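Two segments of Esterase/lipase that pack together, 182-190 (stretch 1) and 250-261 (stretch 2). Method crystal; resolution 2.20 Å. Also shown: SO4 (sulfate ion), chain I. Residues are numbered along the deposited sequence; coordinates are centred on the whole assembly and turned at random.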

# COMPACT_ATOMS: atom_id res chain seq x y z
N VAL A 182 2.29 13.37 -0.13
CA VAL A 182 1.40 12.65 -1.07
C VAL A 182 1.96 12.49 -2.49
O VAL A 182 2.48 13.43 -3.08
N MET A 183 1.83 11.29 -3.06
CA MET A 183 2.36 11.02 -4.41
C MET A 183 1.38 10.24 -5.31
O MET A 183 0.89 9.18 -4.96
N LEU A 184 1.10 10.78 -6.49
CA LEU A 184 0.10 10.23 -7.39
C LEU A 184 0.94 9.60 -8.52
O LEU A 184 1.61 10.35 -9.25
N SER A 185 0.98 8.26 -8.63
CA SER A 185 1.74 7.56 -9.67
C SER A 185 3.19 8.06 -9.76
O SER A 185 3.65 8.43 -10.87
N PRO A 186 3.94 8.05 -8.64
CA PRO A 186 5.25 8.67 -8.64
C PRO A 186 6.26 8.04 -9.62
O PRO A 186 6.29 6.81 -9.80
N PHE A 187 7.05 8.88 -10.29
CA PHE A 187 8.12 8.41 -11.21
C PHE A 187 9.40 8.47 -10.41
O PHE A 187 9.92 9.54 -10.13
N VAL A 188 9.90 7.31 -9.98
CA VAL A 188 10.95 7.31 -9.01
C VAL A 188 12.09 6.39 -9.33
O VAL A 188 13.01 6.24 -8.53
N ASP A 189 12.04 5.76 -10.50
CA ASP A 189 13.16 4.93 -10.94
C ASP A 189 13.47 5.17 -12.40
O ASP A 189 12.95 4.46 -13.25
N LEU A 190 14.33 6.15 -12.71
CA LEU A 190 14.69 6.46 -14.10
C LEU A 190 15.51 5.41 -14.79
O LEU A 190 15.86 5.56 -15.98
N GLU A 250 -3.08 0.24 -14.58
CA GLU A 250 -2.61 0.25 -15.99
C GLU A 250 -1.35 1.09 -16.14
O GLU A 250 -1.24 2.05 -16.97
N GLU A 251 -0.36 0.74 -15.35
CA GLU A 251 0.79 1.60 -15.23
C GLU A 251 2.14 0.90 -15.43
O GLU A 251 2.55 0.00 -14.67
N ALA A 252 2.84 1.33 -16.47
CA ALA A 252 4.22 0.89 -16.69
C ALA A 252 5.08 1.15 -15.41
O ALA A 252 6.05 0.45 -15.19
N LEU A 253 4.71 2.18 -14.62
CA LEU A 253 5.43 2.66 -13.42
C LEU A 253 4.74 2.21 -12.08
O LEU A 253 4.92 2.80 -11.01
N LEU A 254 3.94 1.18 -12.18
CA LEU A 254 3.37 0.55 -11.00
C LEU A 254 4.45 0.05 -10.07
O LEU A 254 4.28 0.14 -8.85
N SER A 255 5.53 -0.51 -10.61
CA SER A 255 6.54 -1.07 -9.70
C SER A 255 7.32 0.09 -9.04
O SER A 255 8.01 -0.16 -8.07
N ASP A 256 7.18 1.33 -9.54
CA ASP A 256 7.75 2.51 -8.84
C ASP A 256 7.06 2.74 -7.47
O ASP A 256 7.72 2.99 -6.43
N SER A 257 5.74 2.68 -7.51
CA SER A 257 4.93 2.76 -6.32
C SER A 257 5.17 1.62 -5.35
O SER A 257 5.41 1.89 -4.18
N THR A 258 5.08 0.38 -5.79
CA THR A 258 5.27 -0.74 -4.91
C THR A 258 6.73 -0.75 -4.42
O THR A 258 7.02 -1.08 -3.23
N THR A 259 7.66 -0.40 -5.29
CA THR A 259 9.09 -0.42 -4.88
C THR A 259 9.50 0.67 -3.92
O THR A 259 10.22 0.40 -2.94
N LEU A 260 9.07 1.88 -4.19
CA LEU A 260 9.21 2.91 -3.18
C LEU A 260 8.56 2.54 -1.84
O LEU A 260 9.03 2.95 -0.76
N ALA A 261 7.44 1.84 -1.90
CA ALA A 261 6.79 1.41 -0.65
C ALA A 261 7.73 0.38 0.03
O ALA A 261 8.00 0.48 1.21

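The contact between these two stretches is organised around one acidic side chain. D256 lies in the first turn of the helix that begins at L254, and its CA-to-CB bond points toward the loop that follows the short strand 182-184. With chi1 at -83° (m), its carboxylate meets the loop where the backbone offers two successive amides. V188 N donates to D256 OD1 at 2.5 Å, very short and nearly linear at 172°, and D189 N donates to the same D256 OD1 at 3.0 Å with a more bent angle of 135°. One carboxylate oxygen thus satisfies two neighbouring N-H groups in a loop segment, a task well suited to aspartate, whose short side chain holds the charge close to its own backbone. The other oxygen is not idle: water 2 lies 2.7 Å from D256 OD2 and 2.8 Å from D189 O. D189 (chi1 t) points toward stretch 2, with its CB 3.5 Å from D256 OD2; its own OD1 is satisfied elsewhere in the structure, and its OD2 by a residue just outside the stretches.

A second polar link lies nearer the strand. S185, in the m rotamer, donates from OG to E251 OE2 over 2.5 Å, again very short. E251 points toward stretch 1, and its long side chain, with chi1 m and chi2 at -143°, brings OE2 to the serine. S185 OG and E251 OE1 also have hydrogen bonds elsewhere in the structure, and E251 OE2 has a further partner just outside the stretches.

Between these two anchors sits water 1, which ties together three groups. Water 1 donates to P186 O (2.8 Å) and to L253 O (2.6 Å), and it accepts from S257 OG (2.8 Å). The two carbonyl oxygens are both acceptors, so they cannot hydrogen-bond to each other; the water supplies both protons. S257, chi1 m, is small enough to lie against the proline ring, its OG 3.2 Å from P186 CD, while its hydroxyl hydrogen serves the water. Proline brings no amide hydrogen needing a partner at this point.

Apolar side chains fill the remaining space. L260 points toward stretch 1 in a chi1 t conformation; its CD1 lies 3.7 Å from M183 CE, and its CG lies 4.3 Å from V188 CG2. The flexible methionine, m then t, extends from the strand to reach it. V188, chi1 -80° (m), also sets CG2 3.4 Å from D256 CB, covering the aliphatic part of the residue that binds its amide. F187 points away overall, but CB and the CD2 side of its ring touch stretch 2: F187 CD2 is 3.4 Å from L253 CD1, and D256 OD1 approaches the ring edge, 3.6 Å from F187 CD2, where the C-H groups are slightly positive. L253 (m, t) occupies the N-cap position, its CA-to-CB bond pointing toward stretch 1.

T258, chi1 p, donates from OG1 to O1 of a sulfate ion, probably from the crystallisation liquor, at 2.5 Å, very short.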

# COMPACT_ATOMS: atom_id res chain seq x y z
CB VAL A 182 0.05 13.28 -1.15
CG1 VAL A 182 -0.90 12.40 -1.98
CG2 VAL A 182 -0.53 13.46 0.27
CB MET A 183 3.72 10.27 -4.35
CG MET A 183 4.82 11.04 -3.62
SD MET A 183 6.24 9.96 -3.33
CE MET A 183 5.85 9.37 -1.69
CB LEU A 184 -0.77 11.41 -7.88
CG LEU A 184 -2.02 11.85 -7.11
CD1 LEU A 184 -2.09 11.40 -5.64
CD2 LEU A 184 -2.45 13.34 -7.28
CB SER A 185 1.10 7.77 -11.05
OG SER A 185 -0.22 7.20 -11.16
CB PRO A 186 5.72 8.53 -7.18
CG PRO A 186 4.90 7.51 -6.60
CD PRO A 186 3.64 7.39 -7.36
CB PHE A 187 8.18 9.35 -12.43
CG PHE A 187 9.18 8.92 -13.52
CD1 PHE A 187 9.64 9.85 -14.43
CD2 PHE A 187 9.59 7.58 -13.66
CE1 PHE A 187 10.51 9.50 -15.41
CE2 PHE A 187 10.42 7.21 -14.66
CZ PHE A 187 10.88 8.17 -15.56
CB VAL A 188 10.42 7.00 -7.59
CG1 VAL A 188 9.81 8.23 -7.00
CG2 VAL A 188 9.45 5.82 -7.60
CB ASP A 189 12.84 3.47 -10.76
CG ASP A 189 14.07 2.58 -10.95
OD1 ASP A 189 14.00 1.39 -10.61
OD2 ASP A 189 15.10 3.07 -11.44
CB LEU A 190 15.35 7.82 -14.22
CG LEU A 190 14.20 8.83 -14.35
CD1 LEU A 190 13.37 8.90 -13.05
CD2 LEU A 190 14.79 10.21 -14.70
CB GLU A 250 -3.68 0.71 -16.96
CG GLU A 250 -5.02 0.08 -16.74
CD GLU A 250 -5.01 -1.41 -16.72
OE1 GLU A 250 -4.77 -2.01 -17.76
OE2 GLU A 250 -5.29 -2.00 -15.66
CB GLU A 251 0.71 2.32 -13.89
CG GLU A 251 -0.44 3.26 -13.81
CD GLU A 251 -0.10 4.52 -13.05
OE1 GLU A 251 0.99 5.03 -13.31
OE2 GLU A 251 -0.90 5.03 -12.19
CB ALA A 252 4.82 1.66 -17.87
CB LEU A 253 5.61 4.18 -13.46
CG LEU A 253 6.23 4.84 -14.71
CD1 LEU A 253 6.51 6.32 -14.50
CD2 LEU A 253 7.55 4.11 -15.05
CB LEU A 254 2.47 -0.64 -11.35
CG LEU A 254 1.84 -1.38 -10.14
CD1 LEU A 254 0.88 -0.50 -9.41
CD2 LEU A 254 1.10 -2.69 -10.61
CB SER A 255 7.47 -2.08 -10.38
OG SER A 255 6.74 -3.18 -10.93
CB ASP A 256 7.65 3.82 -9.67
CG ASP A 256 8.80 4.00 -10.73
OD1 ASP A 256 9.18 5.14 -10.98
OD2 ASP A 256 9.36 3.04 -11.29
CB SER A 257 3.45 2.88 -6.67
OG SER A 257 3.19 4.18 -7.17
CB THR A 258 4.97 -2.11 -5.60
OG1 THR A 258 5.90 -2.27 -6.67
CG2 THR A 258 3.75 -2.10 -6.22
CB THR A 259 10.08 -0.44 -6.03
OG1 THR A 259 9.80 -1.56 -6.85
CG2 THR A 259 11.55 -0.64 -5.50
CB LEU A 260 8.57 4.19 -3.66
CG LEU A 260 9.00 5.62 -3.28
CD1 LEU A 260 7.77 6.47 -2.85
CD2 LEU A 260 10.26 5.82 -2.40
CB ALA A 261 5.38 0.84 -0.92
S SO4 I . 8.20 -4.90 -5.99
O1 SO4 I . 7.43 -4.19 -7.02
O2 SO4 I . 8.19 -6.33 -6.33
O3 SO4 I . 9.56 -4.32 -5.95
O4 SO4 I . 7.61 -4.82 -4.66
O HOH W 1 4.21 4.92 -9.62
O HOH W 2 10.73 2.75 -13.55